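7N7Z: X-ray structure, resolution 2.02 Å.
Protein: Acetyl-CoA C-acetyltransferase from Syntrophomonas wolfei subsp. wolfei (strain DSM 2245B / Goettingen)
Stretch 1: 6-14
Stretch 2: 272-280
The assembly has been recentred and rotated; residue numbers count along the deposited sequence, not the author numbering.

Stretch 1 (6-14) NEVVVVGMA
Stretch 2 272-280: GLKPLMKLV

Which side chains form the apolar centre? Val10 (chi1 t) and Met277 (chi1 p, chi2 and chi3 t) point to the same face of the sheet, with Val10 CG2 4.4 Å from Met277 CG. The extended Met277 chain then reaches Met13 (chi1 m, chi2 t, chi3 98°), bringing the two CE methyls to 3.9 Å. Leu276 (m, t) points its CA-to-CB bond toward stretch 1, and its CD1 lies 3.5 Å from Val11 O and 4.0 Å from Gly12 N, so this leucine packs against backbone. The two stretches together bury 630 Å².

What surrounds this centre? On the face shared by Val9 and Lys278, Val9 (chi1 m) places CB 3.8 Å from Pro275 CB, while its CG1 lies 4.1 Å from Lys278 CB, against the aliphatic base of the lysine. The proline ring has a C-gamma endo pucker. Val11 (chi1 t) directs its CA-to-CB bond away from stretch 2, yet its CG1 still comes within 4.1 Å of Leu273 CB; Leu273 is m, t. Toward the other end, Val8 CB and Leu279 CB approach to 4.3 Å, with Val8 in t and Leu279 in t, p.

How do the backbones hold these side chains in register? Strand 8-14 runs roughly antiparallel to the strand that includes Lys278 and Leu279, at 143° between their N-to-C directions, and their axes approach to 4.6 Å. Val9 and Lys278 form a non-hydrogen-bonded pair, their CA atoms 4.2 Å apart. Around it, Leu279 N donates to Val8 O at 3.0 Å, and Val10 N donates to Met277 O at 2.9 Å. Leu276 N donates to Val10 O at 2.7 Å. Phi/psi is -132/160 at Val9 and -114/132 at Lys278, both extended, but -112/-24 at Val11 and -80/-44 at Leu276, where the extended path is interrupted. Met277 O, which accepts from Val10 N, also lies 3.2 Å from Val9 CA, a CA-H...O contact.

What closes the polar edge? Water 1 accepts from Val8 N at 3.1 Å and donates to Leu279 O at 2.5 Å, joining backbone groups of both strands. Water 2 donates to Val11 O at 2.7 Å and to Lys274 O at 2.4 Å, so one water bridges a carbonyl from each stretch. Farther out, exposed Glu7 (m, t, chi3 131°) meets Lys278 (t, t, p, t): Lys278 NZ donates to Glu7 OE1 at 2.9 Å, a hydrogen-bonded salt bridge in which opposite charges reinforce the contact.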

# COMPACT_ATOMS: atom_id res chain seq x y z
N ASN B 6 -24.76 34.84 -26.63
CA ASN B 6 -25.88 34.00 -27.02
C ASN B 6 -26.71 33.59 -25.81
O ASN B 6 -26.24 33.58 -24.67
CB ASN B 6 -25.38 32.73 -27.73
CG ASN B 6 -24.63 33.03 -29.01
OD1 ASN B 6 -23.44 32.75 -29.12
ND2 ASN B 6 -25.33 33.59 -29.99
N GLU B 7 -27.97 33.24 -26.07
CA GLU B 7 -28.81 32.57 -25.09
C GLU B 7 -28.55 31.07 -25.15
O GLU B 7 -28.38 30.50 -26.23
CB GLU B 7 -30.29 32.86 -25.36
CG GLU B 7 -30.80 34.15 -24.73
CD GLU B 7 -32.15 34.56 -25.27
OE1 GLU B 7 -33.05 34.86 -24.46
OE2 GLU B 7 -32.32 34.59 -26.51
N VAL B 8 -28.52 30.44 -23.98
CA VAL B 8 -28.21 29.02 -23.86
C VAL B 8 -29.44 28.28 -23.36
O VAL B 8 -30.18 28.79 -22.51
CB VAL B 8 -27.01 28.78 -22.92
CG1 VAL B 8 -26.64 27.31 -22.89
CG2 VAL B 8 -25.82 29.63 -23.36
N VAL B 9 -29.66 27.08 -23.90
CA VAL B 9 -30.78 26.24 -23.52
C VAL B 9 -30.27 24.83 -23.24
O VAL B 9 -29.18 24.44 -23.68
CB VAL B 9 -31.88 26.20 -24.61
CG1 VAL B 9 -32.48 27.58 -24.81
CG2 VAL B 9 -31.32 25.66 -25.92
N VAL B 10 -31.07 24.07 -22.51
CA VAL B 10 -30.81 22.66 -22.24
C VAL B 10 -31.77 21.84 -23.09
O VAL B 10 -32.98 22.11 -23.11
CB VAL B 10 -30.98 22.32 -20.74
CG1 VAL B 10 -30.48 20.91 -20.46
CG2 VAL B 10 -30.26 23.35 -19.89
N VAL B 11 -31.24 20.84 -23.78
CA VAL B 11 -32.04 20.03 -24.70
C VAL B 11 -32.22 18.60 -24.21
O VAL B 11 -33.20 17.95 -24.61
CB VAL B 11 -31.43 20.04 -26.11
CG1 VAL B 11 -32.30 19.27 -27.09
CG2 VAL B 11 -31.25 21.47 -26.60
N GLY B 12 -31.33 18.09 -23.38
CA GLY B 12 -31.47 16.74 -22.85
C GLY B 12 -30.87 16.66 -21.46
O GLY B 12 -29.89 17.34 -21.15
N MET B 13 -31.48 15.83 -20.62
CA MET B 13 -31.06 15.69 -19.23
C MET B 13 -31.33 14.27 -18.76
O MET B 13 -32.36 13.69 -19.11
CB MET B 13 -31.78 16.69 -18.32
CG MET B 13 -31.51 18.14 -18.66
SD MET B 13 -32.40 19.27 -17.58
CE MET B 13 -31.12 19.66 -16.40
N ALA B 14 -30.42 13.73 -17.96
CA ALA B 14 -30.58 12.38 -17.44
C ALA B 14 -29.65 12.20 -16.24
O ALA B 14 -28.64 12.89 -16.10
CB ALA B 14 -30.29 11.32 -18.50
N GLY B 272 -33.98 21.80 -35.28
CA GLY B 272 -35.37 21.41 -35.07
C GLY B 272 -35.59 20.63 -33.80
O GLY B 272 -36.42 19.71 -33.78
N LEU B 273 -34.88 20.97 -32.73
CA LEU B 273 -34.99 20.27 -31.46
C LEU B 273 -35.81 21.09 -30.47
O LEU B 273 -36.09 22.28 -30.67
CB LEU B 273 -33.60 19.98 -30.88
CG LEU B 273 -32.66 19.18 -31.80
CD1 LEU B 273 -31.30 19.03 -31.14
CD2 LEU B 273 -33.25 17.81 -32.13
N LYS B 274 -36.19 20.44 -29.37
CA LYS B 274 -37.05 21.04 -28.37
C LYS B 274 -36.22 21.55 -27.20
O LYS B 274 -35.67 20.73 -26.45
CB LYS B 274 -38.08 20.02 -27.88
CG LYS B 274 -39.08 20.57 -26.86
CD LYS B 274 -39.02 19.80 -25.55
CE LYS B 274 -40.11 18.74 -25.45
NZ LYS B 274 -39.92 17.86 -24.26
N PRO B 275 -36.09 22.86 -27.01
CA PRO B 275 -35.37 23.36 -25.82
C PRO B 275 -36.21 23.18 -24.57
O PRO B 275 -37.37 23.61 -24.51
CB PRO B 275 -35.13 24.84 -26.14
CG PRO B 275 -36.22 25.20 -27.08
CD PRO B 275 -36.54 23.96 -27.88
N LEU B 276 -35.63 22.53 -23.56
CA LEU B 276 -36.37 22.23 -22.34
C LEU B 276 -36.45 23.44 -21.42
O LEU B 276 -37.51 23.73 -20.86
CB LEU B 276 -35.72 21.05 -21.61
CG LEU B 276 -35.43 19.83 -22.49
CD1 LEU B 276 -34.87 18.68 -21.66
CD2 LEU B 276 -36.68 19.39 -23.22
N MET B 277 -35.34 24.16 -21.23
CA MET B 277 -35.37 25.39 -20.46
C MET B 277 -34.14 26.21 -20.80
O MET B 277 -33.18 25.71 -21.41
CB MET B 277 -35.45 25.10 -18.95
CG MET B 277 -34.27 24.34 -18.38
SD MET B 277 -34.42 24.13 -16.60
CE MET B 277 -33.10 22.96 -16.28
N LYS B 278 -34.18 27.48 -20.42
CA LYS B 278 -33.17 28.46 -20.80
C LYS B 278 -32.40 28.92 -19.57
O LYS B 278 -33.00 29.27 -18.55
CB LYS B 278 -33.81 29.67 -21.49
CG LYS B 278 -32.93 30.91 -21.51
CD LYS B 278 -33.36 31.89 -22.61
CE LYS B 278 -34.84 32.19 -22.53
NZ LYS B 278 -35.25 33.35 -23.36
N LEU B 279 -31.07 28.91 -19.67
CA LEU B 279 -30.23 29.44 -18.61
C LEU B 279 -30.56 30.91 -18.37
O LEU B 279 -30.50 31.73 -19.29
CB LEU B 279 -28.76 29.28 -18.98
CG LEU B 279 -27.74 29.85 -17.99
CD1 LEU B 279 -27.80 29.12 -16.66
CD2 LEU B 279 -26.34 29.77 -18.58
N VAL B 280 -30.90 31.24 -17.13
CA VAL B 280 -31.16 32.62 -16.72
C VAL B 280 -29.95 33.22 -16.03
O VAL B 280 -29.53 34.33 -16.35
CB VAL B 280 -32.41 32.68 -15.81
CG1 VAL B 280 -32.67 34.11 -15.37
CG2 VAL B 280 -33.63 32.11 -16.53
O HOH W 1 -29.25 31.94 -21.39
O HOH W 2 -35.49 18.37 -25.98